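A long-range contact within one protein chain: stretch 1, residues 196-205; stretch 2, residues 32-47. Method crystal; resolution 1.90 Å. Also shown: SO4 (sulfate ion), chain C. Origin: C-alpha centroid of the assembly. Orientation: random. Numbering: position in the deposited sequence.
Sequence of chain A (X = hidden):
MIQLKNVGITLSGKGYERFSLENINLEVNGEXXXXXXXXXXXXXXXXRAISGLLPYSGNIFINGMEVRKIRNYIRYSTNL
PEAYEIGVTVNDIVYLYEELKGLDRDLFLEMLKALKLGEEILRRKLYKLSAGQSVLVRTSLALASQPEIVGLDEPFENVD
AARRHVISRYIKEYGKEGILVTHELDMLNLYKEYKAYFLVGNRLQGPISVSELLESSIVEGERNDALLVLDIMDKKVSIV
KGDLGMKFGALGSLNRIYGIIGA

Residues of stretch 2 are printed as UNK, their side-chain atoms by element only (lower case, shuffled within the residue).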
ATOM      1  N   ALA A 196      -6.635  -8.592  -3.061  1.00 12.84           N
ATOM      2  CA  ALA A 196      -5.390  -8.150  -3.699  1.00 11.72           C
ATOM      3  C   ALA A 196      -5.487  -7.900  -5.210  1.00 11.47           C
ATOM      4  O   ALA A 196      -6.235  -8.553  -5.966  1.00 11.37           O
ATOM      5  CB  ALA A 196      -4.228  -9.175  -3.409  1.00 12.06           C
ATOM      6  N   TYR A 197      -4.656  -6.960  -5.659  1.00 11.37           N
ATOM      7  CA  TYR A 197      -4.397  -6.727  -7.062  1.00 11.09           C
ATOM      8  C   TYR A 197      -2.885  -6.848  -7.274  1.00 11.14           C
ATOM      9  O   TYR A 197      -2.121  -6.597  -6.367  1.00 11.71           O
ATOM     10  CB  TYR A 197      -4.795  -5.301  -7.434  1.00 11.63           C
ATOM     11  CG  TYR A 197      -6.281  -5.067  -7.371  1.00 11.04           C
ATOM     12  CD1 TYR A 197      -7.039  -5.094  -8.535  1.00 14.02           C
ATOM     13  CD2 TYR A 197      -6.917  -4.827  -6.152  1.00 13.03           C
ATOM     14  CE1 TYR A 197      -8.427  -4.884  -8.512  1.00 15.63           C
ATOM     15  CE2 TYR A 197      -8.312  -4.615  -6.099  1.00 13.75           C
ATOM     16  CZ  TYR A 197      -9.043  -4.644  -7.303  1.00 16.18           C
ATOM     17  OH  TYR A 197     -10.407  -4.465  -7.312  1.00 15.75           O
ATOM     18  N   PHE A 198      -2.490  -7.282  -8.461  1.00 12.01           N
ATOM     19  CA  PHE A 198      -1.088  -7.277  -8.878  1.00 12.48           C
ATOM     20  C   PHE A 198      -0.825  -6.087  -9.807  1.00 13.28           C
ATOM     21  O   PHE A 198      -1.577  -5.861 -10.738  1.00 14.27           O
ATOM     22  CB  PHE A 198      -0.794  -8.550  -9.681  1.00 12.62           C
ATOM     23  CG  PHE A 198      -0.759  -9.779  -8.830  1.00 13.51           C
ATOM     24  CD1 PHE A 198       0.453 -10.209  -8.258  1.00 13.83           C
ATOM     25  CD2 PHE A 198      -1.931 -10.495  -8.585  1.00 14.77           C
ATOM     26  CE1 PHE A 198       0.501 -11.362  -7.461  1.00 18.05           C
ATOM     27  CE2 PHE A 198      -1.888 -11.659  -7.801  1.00 17.38           C
ATOM     28  CZ  PHE A 198      -0.678 -12.087  -7.233  1.00 15.29           C
ATOM     29  N   LEU A 199       0.246  -5.348  -9.552  1.00 13.06           N
ATOM     30  CA  LEU A 199       0.711  -4.354 -10.536  1.00 14.05           C
ATOM     31  C   LEU A 199       1.789  -5.076 -11.351  1.00 15.13           C
ATOM     32  O   LEU A 199       2.939  -5.139 -10.911  1.00 15.84           O
ATOM     33  CB  LEU A 199       1.271  -3.113  -9.825  1.00 12.97           C
ATOM     34  CG  LEU A 199       1.622  -1.869 -10.663  1.00 13.45           C
ATOM     35  CD1 LEU A 199       0.445  -1.364 -11.518  1.00 13.97           C
ATOM     36  CD2 LEU A 199       2.097  -0.806  -9.743  1.00 12.47           C
ATOM     37  N   VAL A 200       1.387  -5.606 -12.509  1.00 17.90           N
ATOM     38  CA  VAL A 200       2.275  -6.295 -13.496  1.00 21.40           C
ATOM     39  C   VAL A 200       1.685  -6.196 -14.892  1.00 21.27           C
ATOM     40  O   VAL A 200       0.508  -5.957 -15.050  1.00 23.23           O
ATOM     41  CB  VAL A 200       2.473  -7.823 -13.193  1.00 22.15           C
ATOM     42  CG1 VAL A 200       3.411  -8.018 -12.023  1.00 25.93           C
ATOM     43  CG2 VAL A 200       1.135  -8.512 -12.953  1.00 22.23           C
ATOM     44  N   GLY A 201       2.493  -6.404 -15.926  1.00 24.51           N
ATOM     45  CA  GLY A 201       1.983  -6.327 -17.298  1.00 26.07           C
ATOM     46  C   GLY A 201       1.539  -4.919 -17.594  1.00 28.05           C
ATOM     47  O   GLY A 201       0.549  -4.686 -18.310  1.00 29.16           O
ATOM     48  N   ASN A 202       2.234  -3.968 -16.968  1.00 28.62           N
ATOM     49  CA  ASN A 202       1.917  -2.562 -17.128  1.00 29.07           C
ATOM     50  C   ASN A 202       0.418  -2.327 -16.830  1.00 28.87           C
ATOM     51  O   ASN A 202      -0.238  -1.471 -17.416  1.00 30.36           O
ATOM     52  CB  ASN A 202       2.423  -2.085 -18.539  1.00 29.08           C
ATOM     53  CG  ASN A 202       3.978  -2.375 -18.795  1.00 29.43           C
ATOM     54  OD1 ASN A 202       4.370  -2.905 -19.834  1.00 30.85           O
ATOM     55  ND2 ASN A 202       4.816  -2.021 -17.855  1.00 27.63           N
ATOM     56  N   ARG A 203      -0.150  -3.117 -15.902  1.00 28.90           N
ATOM     57  CA  ARG A 203      -1.591  -3.065 -15.576  1.00 26.58           C
ATOM     58  C   ARG A 203      -1.865  -3.360 -14.090  1.00 24.86           C
ATOM     59  O   ARG A 203      -1.065  -4.007 -13.433  1.00 24.03           O
ATOM     60  CB  ARG A 203      -2.350  -4.143 -16.372  1.00 28.79           C
ATOM     61  CG  ARG A 203      -2.441  -3.959 -17.895  1.00 31.78           C
ATOM     62  CD  ARG A 203      -2.478  -5.334 -18.611  1.00 36.57           C
ATOM     63  NE  ARG A 203      -2.060  -5.217 -20.011  1.00 41.94           N
ATOM     64  CZ  ARG A 203      -2.890  -5.025 -21.038  1.00 43.76           C
ATOM     65  NH1 ARG A 203      -4.203  -4.944 -20.842  1.00 44.26           N
ATOM     66  NH2 ARG A 203      -2.401  -4.910 -22.272  1.00 45.41           N
ATOM     67  N   LEU A 204      -2.996  -2.903 -13.572  1.00 23.20           N
ATOM     68  CA  LEU A 204      -3.450  -3.333 -12.254  1.00 22.54           C
ATOM     69  C   LEU A 204      -4.416  -4.499 -12.446  1.00 21.89           C
ATOM     70  O   LEU A 204      -5.517  -4.297 -12.979  1.00 23.69           O
ATOM     71  CB  LEU A 204      -4.167  -2.202 -11.557  1.00 22.42           C
ATOM     72  CG  LEU A 204      -4.216  -2.023 -10.053  1.00 23.50           C
ATOM     73  CD1 LEU A 204      -2.881  -2.265  -9.314  1.00 20.03           C
ATOM     74  CD2 LEU A 204      -4.680  -0.566  -9.791  1.00 21.90           C
ATOM     75  N   GLN A 205      -4.038  -5.697 -11.998  1.00 19.95           N
ATOM     76  CA  GLN A 205      -4.837  -6.896 -12.320  1.00 18.93           C
ATOM     77  C   GLN A 205      -5.400  -7.614 -11.093  1.00 17.48           C
ATOM     78  O   GLN A 205      -4.697  -7.825 -10.114  1.00 15.94           O
ATOM     79  CB  GLN A 205      -4.035  -7.834 -13.229  1.00 19.15           C
ATOM     80  CG  GLN A 205      -3.229  -7.100 -14.315  1.00 18.80           C
ATOM     81  CD  GLN A 205      -2.669  -8.034 -15.375  1.00 20.69           C
ATOM     82  OE1 GLN A 205      -3.313  -9.022 -15.739  1.00 23.80           O
ATOM     83  NE2 GLN A 205      -1.466  -7.746 -15.860  1.00 20.96           N
ATOM     84  N   UNK A  32     -10.166  -2.286   2.671  1.00 12.68           N
ATOM     85  CA  UNK A  32      -8.759  -2.115   2.234  1.00 13.49           C
ATOM     86  C   UNK A  32      -8.423  -3.133   1.177  1.00 13.19           C
ATOM     87  O   UNK A  32      -8.822  -4.283   1.282  1.00 12.92           O
ATOM     88  c   UNK A  32      -6.898  -1.567   5.618  1.00 21.36           C
ATOM     89  c   UNK A  32      -7.804  -2.335   3.404  1.00 13.50           C
ATOM     90  n   UNK A  32      -8.449  -2.995   7.217  1.00 28.82           N
ATOM     91  c   UNK A  32      -7.724  -1.663   6.912  1.00 27.31           C
ATOM     92  c   UNK A  32      -7.768  -1.187   4.396  1.00 17.79           C
ATOM     93  N   UNK A  33      -7.718  -2.727   0.126  1.00 12.06           N
ATOM     94  CA  UNK A  33      -7.229  -3.726  -0.821  1.00 11.54           C
ATOM     95  C   UNK A  33      -5.698  -3.630  -0.814  1.00 11.23           C
ATOM     96  O   UNK A  33      -5.128  -2.582  -0.441  1.00 11.38           O
ATOM     97  c   UNK A  33      -7.325  -2.252  -2.930  1.00 12.33           C
ATOM     98  c   UNK A  33      -9.364  -3.651  -2.197  1.00 11.75           C
ATOM     99  c   UNK A  33      -7.816  -3.572  -2.240  1.00 11.65           C
ATOM    100  N   UNK A  34      -5.049  -4.710  -1.208  1.00 10.23           N
ATOM    101  CA  UNK A  34      -3.597  -4.733  -1.239  1.00 11.05           C
ATOM    102  C   UNK A  34      -3.131  -4.739  -2.683  1.00 11.07           C
ATOM    103  O   UNK A  34      -3.670  -5.464  -3.518  1.00 13.17           O
ATOM    104  c   UNK A  34      -3.040  -5.986  -0.491  1.00 11.31           C
ATOM    105  c   UNK A  34      -3.302  -7.293   1.686  1.00 17.49           C
ATOM    106  c   UNK A  34      -3.456  -5.941   0.977  1.00 12.67           C
ATOM    107  c   UNK A  34      -1.487  -6.074  -0.626  1.00 11.37           C
ATOM    108  N   UNK A  35      -2.151  -3.902  -3.004  1.00 11.23           N
ATOM    109  CA  UNK A  35      -1.631  -3.918  -4.351  1.00 11.30           C
ATOM    110  C   UNK A  35      -0.245  -4.515  -4.195  1.00 10.94           C
ATOM    111  O   UNK A  35       0.558  -4.001  -3.405  1.00 10.11           O
ATOM    112  c   UNK A  35      -2.946  -1.914  -5.171  1.00 11.25           C
ATOM    113  c   UNK A  35      -1.533  -2.488  -4.949  1.00 11.67           C
ATOM    114  c   UNK A  35      -0.729  -2.513  -6.273  1.00 11.38           C
ATOM    115  c   UNK A  35      -2.922  -0.473  -5.785  1.00 12.42           C
ATOM    116  N   UNK A  36      -0.009  -5.619  -4.921  1.00 11.36           N
ATOM    117  CA  UNK A  36       1.252  -6.363  -4.830  1.00 12.61           C
ATOM    118  C   UNK A  36       2.033  -6.102  -6.072  1.00 13.10           C
ATOM    119  O   UNK A  36       1.508  -6.181  -7.165  1.00 13.19           O
ATOM    120  c   UNK A  36      -0.060  -9.930  -3.782  1.00 15.66           C
ATOM    121  c   UNK A  36       1.115  -8.193  -2.278  1.00 14.61           C
ATOM    122  c   UNK A  36       1.006  -7.890  -4.753  1.00 12.61           C
ATOM    123  c   UNK A  36       0.266  -8.431  -3.559  1.00 13.66           C
ATOM    124  N   UNK A  37       3.294  -5.749  -5.932  1.00 14.84           N
ATOM    125  CA  UNK A  37       4.056  -5.532  -7.158  1.00 16.79           C
ATOM    126  C   UNK A  37       5.512  -5.570  -6.780  1.00 17.98           C
ATOM    127  O   UNK A  37       5.848  -5.199  -5.663  1.00 17.81           O
ATOM    128  N   UNK A  38       6.374  -5.996  -7.721  1.00 19.33           N
ATOM    129  CA  UNK A  38       7.815  -5.940  -7.496  1.00 19.80           C
ATOM    130  C   UNK A  38       8.311  -4.540  -7.233  1.00 20.19           C
ATOM    131  O   UNK A  38       7.655  -3.548  -7.608  1.00 19.90           O
ATOM    132  c   UNK A  38       8.411  -6.495  -8.806  1.00 20.17           C
ATOM    133  c   UNK A  38       7.337  -6.509  -9.783  1.00 21.01           C
ATOM    134  c   UNK A  38       6.030  -6.576  -9.034  1.00 18.45           C
ATOM    135  N   UNK A  39       9.478  -4.456  -6.602  1.00 20.37           N
ATOM    136  CA  UNK A  39      10.147  -3.196  -6.451  1.00 20.95           C
ATOM    137  C   UNK A  39      10.281  -2.619  -7.859  1.00 19.49           C
ATOM    138  O   UNK A  39      10.495  -3.357  -8.831  1.00 19.22           O
ATOM    139  c   UNK A  39      11.500  -3.345  -5.720  1.00 22.10           C
ATOM    140  n   UNK A  39      12.300  -3.876  -3.472  1.00 32.72           N
ATOM    141  o   UNK A  39      10.400  -2.672  -3.676  1.00 33.30           O
ATOM    142  c   UNK A  39      11.353  -3.272  -4.195  1.00 28.08           C
ATOM    143  N   UNK A  40      10.033  -1.325  -7.983  1.00 17.75           N
ATOM    144  CA  UNK A  40      10.155  -0.664  -9.285  1.00 17.55           C
ATOM    145  C   UNK A  40       8.923  -0.641 -10.168  1.00 16.41           C
ATOM    146  O   UNK A  40       8.940  -0.039 -11.244  1.00 17.29           O
ATOM    147  N   UNK A  41       7.831  -1.265  -9.731  1.00 13.52           N
ATOM    148  CA  UNK A  41       6.667  -1.390 -10.589  1.00 12.75           C
ATOM    149  C   UNK A  41       5.820  -0.081 -10.643  1.00 11.58           C
ATOM    150  O   UNK A  41       4.968   0.060 -11.502  1.00 11.86           O
ATOM    151  o   UNK A  41       5.391  -2.399  -8.799  1.00 16.43           O
ATOM    152  c   UNK A  41       5.780  -2.563 -10.154  1.00 11.93           C
ATOM    153  N   UNK A  42       6.057   0.841  -9.721  1.00 11.34           N
ATOM    154  CA  UNK A  42       5.299   2.081  -9.679  1.00 11.08           C
ATOM    155  C   UNK A  42       4.270   2.152  -8.546  1.00 13.12           C
ATOM    156  O   UNK A  42       3.493   3.115  -8.506  1.00 12.14           O
ATOM    157  N   UNK A  43       4.277   1.167  -7.620  1.00 12.19           N
ATOM    158  CA  UNK A  43       3.263   1.109  -6.539  1.00 14.17           C
ATOM    159  C   UNK A  43       3.272   2.373  -5.690  1.00 13.97           C
ATOM    160  O   UNK A  43       2.215   2.958  -5.448  1.00 14.21           O
ATOM    161  c   UNK A  43       3.468  -0.113  -5.602  1.00 14.65           C
ATOM    162  n   UNK A  43       6.215  -2.367  -4.840  1.00 23.50           N
ATOM    163  c   UNK A  43       4.862  -2.297  -4.213  1.00 19.20           C
ATOM    164  c   UNK A  43       3.554  -1.430  -6.263  1.00 15.17           C
ATOM    165  c   UNK A  43       3.753  -2.573  -5.224  1.00 15.06           C
ATOM    166  N   UNK A  44       4.458   2.796  -5.248  1.00 13.38           N
ATOM    167  CA  UNK A  44       4.593   3.913  -4.355  1.00 14.27           C
ATOM    168  C   UNK A  44       4.215   5.208  -5.092  1.00 13.68           C
ATOM    169  O   UNK A  44       3.562   6.080  -4.520  1.00 12.39           O
ATOM    170  o   UNK A  44       6.285   2.878  -2.963  1.00 17.03           O
ATOM    171  c   UNK A  44       6.021   4.027  -3.756  1.00 14.93           C
ATOM    172  c   UNK A  44       6.165   5.297  -2.881  1.00 17.31           C
ATOM    173  N   UNK A  45       4.620   5.299  -6.359  1.00 12.59           N
ATOM    174  CA  UNK A  45       4.257   6.430  -7.206  1.00 12.75           C
ATOM    175  C   UNK A  45       2.733   6.555  -7.326  1.00 12.13           C
ATOM    176  O   UNK A  45       2.196   7.652  -7.288  1.00 10.22           O
ATOM    177  o   UNK A  45       6.338   6.415  -8.426  1.00 14.54           O
ATOM    178  c   UNK A  45       4.917   6.339  -8.603  1.00 13.47           C
ATOM    179  c   UNK A  45       4.501   7.500  -9.456  1.00 14.56           C
ATOM    180  N   UNK A  46       2.048   5.434  -7.457  1.00 11.38           N
ATOM    181  CA  UNK A  46       0.574   5.446  -7.506  1.00 13.20           C
ATOM    182  C   UNK A  46      -0.038   6.008  -6.220  1.00 11.66           C
ATOM    183  O   UNK A  46      -0.920   6.870  -6.260  1.00  9.56           O
ATOM    184  c   UNK A  46      -1.111   4.478  -9.951  1.00 21.07           C
ATOM    185  c   UNK A  46       0.067   4.029  -7.772  1.00 13.58           C
ATOM    186  c   UNK A  46      -1.047   2.184  -8.969  1.00 16.68           C
ATOM    187  c   UNK A  46      -1.133   3.702  -8.656  1.00 19.74           C
ATOM    188  N   UNK A  47       0.475   5.569  -5.073  1.00 10.31           N
ATOM    189  CA  UNK A  47       0.023   6.110  -3.804  1.00 10.62           C
ATOM    190  C   UNK A  47       0.321   7.588  -3.654  1.00  9.82           C
ATOM    191  O   UNK A  47      -0.486   8.328  -3.087  1.00  9.16           O
ATOM    192  c   UNK A  47      -1.594   4.298  -1.861  1.00 13.00           C
ATOM    193  c   UNK A  47       0.661   3.758  -0.779  1.00 15.88           C
ATOM    194  c   UNK A  47      -0.155   4.845  -1.498  1.00 16.94           C
ATOM    195  c   UNK A  47       0.692   5.334  -2.664  1.00 11.87           C
TER
HETATM  196  S   SO4 C 502       7.588   0.494  -6.335  1.00 23.51           S
HETATM  197  O1  SO4 C 502       7.928   1.440  -7.431  1.00 21.96           O
HETATM  198  O2  SO4 C 502       7.025   1.272  -5.218  1.00 23.25           O
HETATM  199  O3  SO4 C 502       6.601  -0.495  -6.735  1.00 18.08           O
HETATM  200  O4  SO4 C 502       8.780  -0.138  -5.816  1.00 24.47           O

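Position 32 carries four carbons in a row ending in nitrogen, out of reach of stretch 1; this is Lys32. Position 33 has one carbon bearing two others, and its CB lies 4.0 Å from CE2 of Tyr197, at the edge of that ring: a beta-branched, wholly apolar side chain, Val33.

At position 34 four carbons fork at the first, one arm two carbons long, which identifies Ile34. Its O accepts a hydrogen bond from Tyr197 N (2.8 Å), and its CB lies 4.5 Å from CB of Ala196 on the same face of the sheet. Position 35 repeats the pattern of four carbons forked at the first, again an isoleucine, but on the face shared with Tyr197. One methyl of Ile35, CG2, packs 3.7 Å from CD1 of Leu204 and 4.1 Å from CB of Leu199. Position 36 also has four carbons, now forked at the second, hence Leu36. Its backbone N donates to Tyr197 O (2.7 Å) and its O accepts from Leu199 N (2.8 Å), while CD1 sits 4.0 Å from CE1 of Phe198 and 4.3 Å from CB of Ala196.

Position 37 has no side-chain atoms and is Gly37; a CB here would lie only 3.3 Å from Leu199 O and would clash with the side-chain oxygen of position 41. At 38, three carbons close a ring onto the backbone N, giving Pro38, whose CD is 4.2 Å from CG1 of Val200. Position 39 has two carbons, the second carrying two further atoms, one oxygen and one nitrogen; it does not touch stretch 1 and is Asn39. Position 40 lacks a side chain, and its backbone angles by themselves call for glycine: Gly40, whose N donates to sulfate O4 (2.8 Å).

One carbon and one oxygen at 41 make Ser41; its OG is 3.8 Å from CD2 of Leu199. Position 42, bare and with positive phi, is Gly42, the N-cap of the following helix. Position 43 has four carbons ending in nitrogen, Lys43; its CG lies 3.8 Å from Leu199 CD2, and its NZ bonds both Gly37 O (3.0 Å) and sulfate O3 (2.7 Å). Positions 44 and 45 each have one carbon carrying an oxygen and a carbon, Thr44 and Thr45, neither touching stretch 1. Position 46, four carbons forked at the second, is Leu46, with CD2 4.4 Å from CD2 of Leu199. Position 47 has the same fork but no contact: Leu47.

The contact is a parallel pairing of two strands, held by three nearly straight backbone hydrogen bonds and bordered by apolar side chains on both faces. Beyond the last bridge, Leu199 points toward stretch 2 and fits against the loop and the start of the helix. The same loop and helix start gather backbone NH groups and the lysine amine around the sulfate, so the strand pairing lies directly beside an anion-binding loop.

Stretch 2 (32-47) KVIILGPNGSGKTTLL
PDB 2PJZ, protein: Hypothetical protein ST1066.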